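Local atomic coordinates of CELL division control protein 6 (Pyrobaculum aerophilum, PDB entry 1FNN), a protein that binds ADP and magnesium in an AAA+ ATPase domain and is probably involved in regulating the initiation of DNA replication. Residues 339-353 with 363-375. Sequence-based numbering, arbitrary orientation.
Sequences LNDLREKGIVETRQN and TTLISIGTEPLDT
The side chain of Glu349 folds back past the start of its strand, and its carboxylate meets the backbone of Gly369 at the oxygen edge: OE1 accepts the Gly369 N-H through its syn lone pair at 2.9 Å, with a bent N-H...O angle of 135°. A kink at chi2 (90°) brings the group there. Thr370 CG2 approaches OE2 obliquely, from off the carboxylate plane, at 3.9 Å. Two waters complete the bonding: one donates to OE1 and accepts from Ser367 OG, the other donates to OE2 and to Ile347 O and accepts from Thr370 N. The side chain of Gln352, bent at chi2, slants over Thr364, its NE2 giving OG1 a weak bond of 3.3 Å. Between these ends the backbones of 349-352 and 364-367 pair antiparallel; Glu349 with Ser367 and Arg351 with Leu365 are hydrogen-bonded pairs, the bond from Ser367 N to Glu349 O measuring 2.8 Å. On the face carrying Thr350 and Ile366, Leu339 of helix 332-344 meets Ile366 tip to tip, CD1 to CD1 at 4.0 Å; just before the strand, Val348 CG2 lies across Ile368 CG1 at 3.6 Å and also touches Ile366 CG2. The other face turns to helix 217-227, where Arg351 forms a salt bridge with Asp225. Strand 309-310 pairs with the far edge of 364-367. Helix 332-344, ended by a Schellman motif at Gly346, leads into the beta hairpin, or wing, of the C-terminal winged-helix domain.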
loop_
_atom_site.group_PDB
_atom_site.type_symbol
_atom_site.label_atom_id
_atom_site.label_comp_id
_atom_site.label_asym_id
_atom_site.label_seq_id
_atom_site.Cartn_x
_atom_site.Cartn_y
_atom_site.Cartn_z
ATOM N N LEU A 339 -27.366 3.200 9.240
ATOM C CA LEU A 339 -26.153 3.711 8.564
ATOM C C LEU A 339 -24.875 3.280 9.266
ATOM O O LEU A 339 -23.891 2.869 8.623
ATOM C CB LEU A 339 -26.175 5.242 8.490
ATOM C CG LEU A 339 -24.947 5.823 7.734
ATOM C CD1 LEU A 339 -24.923 5.286 6.301
ATOM C CD2 LEU A 339 -25.078 7.321 7.801
ATOM N N ASN A 340 -24.880 3.342 10.605
ATOM C CA ASN A 340 -23.762 2.819 11.379
ATOM C C ASN A 340 -23.417 1.378 11.064
ATOM O O ASN A 340 -22.241 1.031 11.015
ATOM C CB ASN A 340 -24.133 2.840 12.869
ATOM C CG ASN A 340 -23.248 3.890 13.511
ATOM O OD1 ASN A 340 -22.087 3.529 13.721
ATOM N ND2 ASN A 340 -23.876 5.031 13.739
ATOM N N ASP A 341 -24.455 0.524 10.973
ATOM C CA ASP A 341 -24.217 -0.887 10.651
ATOM C C ASP A 341 -23.674 -1.066 9.243
ATOM O O ASP A 341 -22.739 -1.845 8.967
ATOM C CB ASP A 341 -25.545 -1.674 10.859
ATOM C CG ASP A 341 -25.374 -3.147 10.629
ATOM O OD1 ASP A 341 -24.660 -3.852 11.373
ATOM O OD2 ASP A 341 -25.946 -3.718 9.673
ATOM N N LEU A 342 -24.240 -0.365 8.264
ATOM C CA LEU A 342 -23.741 -0.490 6.869
ATOM C C LEU A 342 -22.289 0.000 6.804
ATOM O O LEU A 342 -21.451 -0.649 6.161
ATOM C CB LEU A 342 -24.625 0.367 5.954
ATOM C CG LEU A 342 -26.074 -0.098 5.743
ATOM C CD1 LEU A 342 -26.854 1.020 5.019
ATOM C CD2 LEU A 342 -26.149 -1.411 4.929
ATOM N N ARG A 343 -21.963 1.045 7.559
ATOM C CA ARG A 343 -20.571 1.514 7.583
ATOM C C ARG A 343 -19.644 0.472 8.213
ATOM O O ARG A 343 -18.584 0.127 7.701
ATOM C CB ARG A 343 -20.460 2.786 8.406
ATOM C CG ARG A 343 -19.078 3.442 8.426
ATOM C CD ARG A 343 -18.973 4.365 9.651
ATOM N NE ARG A 343 -18.456 3.591 10.767
ATOM C CZ ARG A 343 -19.000 3.132 11.870
ATOM N NH1 ARG A 343 -20.264 3.326 12.191
ATOM N NH2 ARG A 343 -18.257 2.438 12.716
ATOM N N GLU A 344 -20.050 -0.111 9.331
ATOM C CA GLU A 344 -19.272 -1.146 10.041
ATOM C C GLU A 344 -19.024 -2.347 9.165
ATOM O O GLU A 344 -17.943 -2.960 9.177
ATOM C CB GLU A 344 -20.086 -1.529 11.285
ATOM C CG GLU A 344 -19.315 -1.859 12.546
ATOM C CD GLU A 344 -18.753 -0.567 13.121
ATOM O OE1 GLU A 344 -19.193 0.486 12.598
ATOM O OE2 GLU A 344 -17.918 -0.597 14.043
ATOM N N LYS A 345 -20.004 -2.690 8.298
ATOM C CA LYS A 345 -19.803 -3.820 7.402
ATOM C C LYS A 345 -19.029 -3.463 6.138
ATOM O O LYS A 345 -18.858 -4.337 5.291
ATOM C CB LYS A 345 -21.166 -4.457 7.031
ATOM C CG LYS A 345 -21.846 -4.964 8.327
ATOM C CD LYS A 345 -23.176 -5.638 8.034
ATOM C CE LYS A 345 -23.575 -6.441 9.314
ATOM N NZ LYS A 345 -24.865 -7.096 8.939
ATOM N N GLY A 346 -18.649 -2.207 5.905
ATOM C CA GLY A 346 -17.885 -1.926 4.670
ATOM C C GLY A 346 -18.782 -1.804 3.453
ATOM O O GLY A 346 -18.282 -1.666 2.330
ATOM N N ILE A 347 -20.108 -1.697 3.657
ATOM C CA ILE A 347 -21.026 -1.583 2.527
ATOM C C ILE A 347 -21.069 -0.182 1.976
ATOM O O ILE A 347 -21.207 0.077 0.780
ATOM C CB ILE A 347 -22.460 -2.075 2.922
ATOM C CG1 ILE A 347 -22.376 -3.549 3.287
ATOM C CG2 ILE A 347 -23.432 -1.916 1.755
ATOM C CD1 ILE A 347 -23.617 -4.122 3.971
ATOM N N VAL A 348 -20.996 0.804 2.878
ATOM C CA VAL A 348 -21.026 2.231 2.565
ATOM C C VAL A 348 -19.827 2.893 3.260
ATOM O O VAL A 348 -19.301 2.269 4.189
ATOM C CB VAL A 348 -22.374 2.633 3.197
ATOM C CG1 VAL A 348 -22.249 3.497 4.418
ATOM C CG2 VAL A 348 -23.456 2.969 2.192
ATOM N N GLU A 349 -19.377 4.049 2.785
ATOM C CA GLU A 349 -18.351 4.777 3.546
ATOM C C GLU A 349 -18.935 6.089 3.959
ATOM O O GLU A 349 -19.766 6.625 3.198
ATOM C CB GLU A 349 -17.098 4.983 2.637
ATOM C CG GLU A 349 -16.466 3.607 2.323
ATOM C CD GLU A 349 -17.044 2.968 1.070
ATOM O OE1 GLU A 349 -17.364 3.640 0.065
ATOM O OE2 GLU A 349 -17.202 1.723 1.046
ATOM N N THR A 350 -18.591 6.652 5.114
ATOM C CA THR A 350 -19.168 7.949 5.464
ATOM C C THR A 350 -18.050 8.912 5.841
ATOM O O THR A 350 -16.987 8.462 6.258
ATOM C CB THR A 350 -20.135 7.875 6.686
ATOM O OG1 THR A 350 -19.418 7.391 7.803
ATOM C CG2 THR A 350 -21.276 6.892 6.395
ATOM N N ARG A 351 -18.311 10.197 5.733
ATOM C CA ARG A 351 -17.334 11.201 6.130
ATOM C C ARG A 351 -18.162 12.379 6.682
ATOM O O ARG A 351 -19.222 12.643 6.127
ATOM C CB ARG A 351 -16.496 11.850 5.053
ATOM C CG ARG A 351 -16.424 11.478 3.618
ATOM C CD ARG A 351 -15.440 12.403 2.857
ATOM N NE ARG A 351 -14.265 12.616 3.661
ATOM C CZ ARG A 351 -13.126 11.972 3.784
ATOM N NH1 ARG A 351 -12.857 10.882 3.088
ATOM N NH2 ARG A 351 -12.214 12.436 4.642
ATOM N N GLN A 352 -17.533 13.132 7.546
ATOM C CA GLN A 352 -18.164 14.339 8.068
ATOM C C GLN A 352 -17.945 15.475 7.073
ATOM O O GLN A 352 -16.901 15.577 6.421
ATOM C CB GLN A 352 -17.552 14.655 9.433
ATOM C CG GLN A 352 -18.489 15.042 10.547
ATOM C CD GLN A 352 -19.619 14.054 10.754
ATOM O OE1 GLN A 352 -19.386 12.881 11.024
ATOM N NE2 GLN A 352 -20.854 14.532 10.626
ATOM N N ASN A 353 -18.948 16.315 6.919
ATOM C CA ASN A 353 -18.878 17.507 6.088
ATOM C C ASN A 353 -18.329 18.673 6.940
ATOM O O ASN A 353 -19.008 18.873 7.982
ATOM C CB ASN A 353 -20.287 17.868 5.694
ATOM C CG ASN A 353 -20.563 18.748 4.520
ATOM O OD1 ASN A 353 -21.512 19.541 4.608
ATOM N ND2 ASN A 353 -19.823 18.676 3.427
ATOM N N THR A 363 -24.215 17.317 7.867
ATOM C CA THR A 363 -22.805 17.086 8.098
ATOM C C THR A 363 -22.367 15.660 7.758
ATOM O O THR A 363 -21.153 15.517 7.511
ATOM C CB THR A 363 -22.298 17.399 9.515
ATOM O OG1 THR A 363 -23.189 16.923 10.527
ATOM C CG2 THR A 363 -22.069 18.897 9.689
ATOM N N THR A 364 -23.256 14.671 7.709
ATOM C CA THR A 364 -22.754 13.323 7.393
ATOM C C THR A 364 -22.864 13.057 5.910
ATOM O O THR A 364 -23.976 13.180 5.373
ATOM C CB THR A 364 -23.474 12.213 8.178
ATOM O OG1 THR A 364 -23.220 12.422 9.574
ATOM C CG2 THR A 364 -22.867 10.858 7.868
ATOM N N LEU A 365 -21.774 12.569 5.285
ATOM C CA LEU A 365 -21.796 12.289 3.882
ATOM C C LEU A 365 -21.682 10.792 3.651
ATOM O O LEU A 365 -20.993 10.117 4.397
ATOM C CB LEU A 365 -20.626 12.953 3.108
ATOM C CG LEU A 365 -20.568 14.484 3.205
ATOM C CD1 LEU A 365 -19.275 15.030 2.583
ATOM C CD2 LEU A 365 -21.782 15.136 2.547
ATOM N N ILE A 366 -22.369 10.313 2.623
ATOM C CA ILE A 366 -22.346 8.874 2.368
ATOM C C ILE A 366 -21.903 8.561 0.952
ATOM O O ILE A 366 -22.401 9.114 -0.041
ATOM C CB ILE A 366 -23.791 8.306 2.541
ATOM C CG1 ILE A 366 -24.334 8.624 3.956
ATOM C CG2 ILE A 366 -23.807 6.789 2.348
ATOM C CD1 ILE A 366 -25.856 8.379 3.979
ATOM N N SER A 367 -21.081 7.525 0.864
ATOM C CA SER A 367 -20.663 7.086 -0.464
ATOM C C SER A 367 -20.728 5.584 -0.550
ATOM O O SER A 367 -20.604 4.871 0.461
ATOM C CB SER A 367 -19.160 7.509 -0.653
ATOM O OG SER A 367 -18.668 6.742 -1.765
ATOM N N ILE A 368 -20.916 5.045 -1.714
ATOM C CA ILE A 368 -20.770 3.622 -1.961
ATOM C C ILE A 368 -19.612 3.576 -3.018
ATOM O O ILE A 368 -19.879 3.625 -4.222
ATOM C CB ILE A 368 -22.017 2.943 -2.504
ATOM C CG1 ILE A 368 -23.096 2.876 -1.369
ATOM C CG2 ILE A 368 -21.753 1.543 -3.022
ATOM C CD1 ILE A 368 -24.444 2.448 -1.988
ATOM N N GLY A 369 -18.428 3.180 -2.564
ATOM C CA GLY A 369 -17.299 3.204 -3.519
ATOM C C GLY A 369 -16.886 1.838 -4.030
ATOM O O GLY A 369 -16.067 1.792 -4.980
ATOM N N THR A 370 -17.378 0.762 -3.408
ATOM C CA THR A 370 -16.885 -0.561 -3.780
ATOM C C THR A 370 -17.697 -1.387 -4.764
ATOM O O THR A 370 -17.243 -2.493 -5.116
ATOM C CB THR A 370 -16.563 -1.394 -2.523
ATOM O OG1 THR A 370 -17.785 -1.714 -1.793
ATOM C CG2 THR A 370 -15.629 -0.569 -1.633
ATOM N N GLU A 371 -18.863 -0.917 -5.199
ATOM C CA GLU A 371 -19.681 -1.692 -6.122
ATOM C C GLU A 371 -20.454 -0.843 -7.099
ATOM O O GLU A 371 -21.043 0.163 -6.667
ATOM C CB GLU A 371 -20.789 -2.401 -5.302
ATOM C CG GLU A 371 -20.391 -3.715 -4.734
ATOM C CD GLU A 371 -20.272 -4.895 -5.661
ATOM O OE1 GLU A 371 -20.681 -4.886 -6.831
ATOM O OE2 GLU A 371 -19.716 -5.898 -5.134
ATOM N N PRO A 372 -20.450 -1.173 -8.379
ATOM C CA PRO A 372 -21.160 -0.413 -9.401
ATOM C C PRO A 372 -22.652 -0.404 -9.009
ATOM O O PRO A 372 -23.113 -1.425 -8.481
ATOM C CB PRO A 372 -20.898 -1.191 -10.673
ATOM C CG PRO A 372 -19.553 -1.842 -10.425
ATOM C CD PRO A 372 -19.647 -2.279 -8.962
ATOM N N LEU A 373 -23.309 0.723 -9.104
ATOM C CA LEU A 373 -24.666 0.857 -8.555
ATOM C C LEU A 373 -25.770 0.126 -9.293
ATOM O O LEU A 373 -26.756 -0.341 -8.651
ATOM C CB LEU A 373 -24.991 2.342 -8.469
ATOM C CG LEU A 373 -24.045 3.172 -7.605
ATOM C CD1 LEU A 373 -24.499 4.615 -7.610
ATOM C CD2 LEU A 373 -23.972 2.600 -6.186
ATOM N N ASP A 374 -25.584 -0.186 -10.576
ATOM C CA ASP A 374 -26.641 -0.844 -11.337
ATOM C C ASP A 374 -26.781 -2.278 -10.866
ATOM O O ASP A 374 -27.900 -2.702 -10.514
ATOM C CB ASP A 374 -26.500 -0.791 -12.866
ATOM C CG ASP A 374 -26.790 0.607 -13.360
ATOM O OD1 ASP A 374 -27.185 1.489 -12.576
ATOM O OD2 ASP A 374 -26.626 0.857 -14.570
ATOM N N THR A 375 -25.649 -2.896 -10.557
ATOM C CA THR A 375 -25.665 -4.282 -10.118
ATOM C C THR A 375 -26.018 -4.394 -8.625
ATOM O O THR A 375 -26.773 -5.305 -8.253
ATOM C CB THR A 375 -24.315 -4.926 -10.456
ATOM O OG1 THR A 375 -24.360 -5.252 -11.874
ATOM C CG2 THR A 375 -24.047 -6.203 -9.698
HETATM O O HOH W 1 -17.206 -3.459 -0.214
HETATM O O HOH W 2 -18.851 0.594 -0.804
HETATM O O HOH W 3 -16.082 5.814 -1.001
#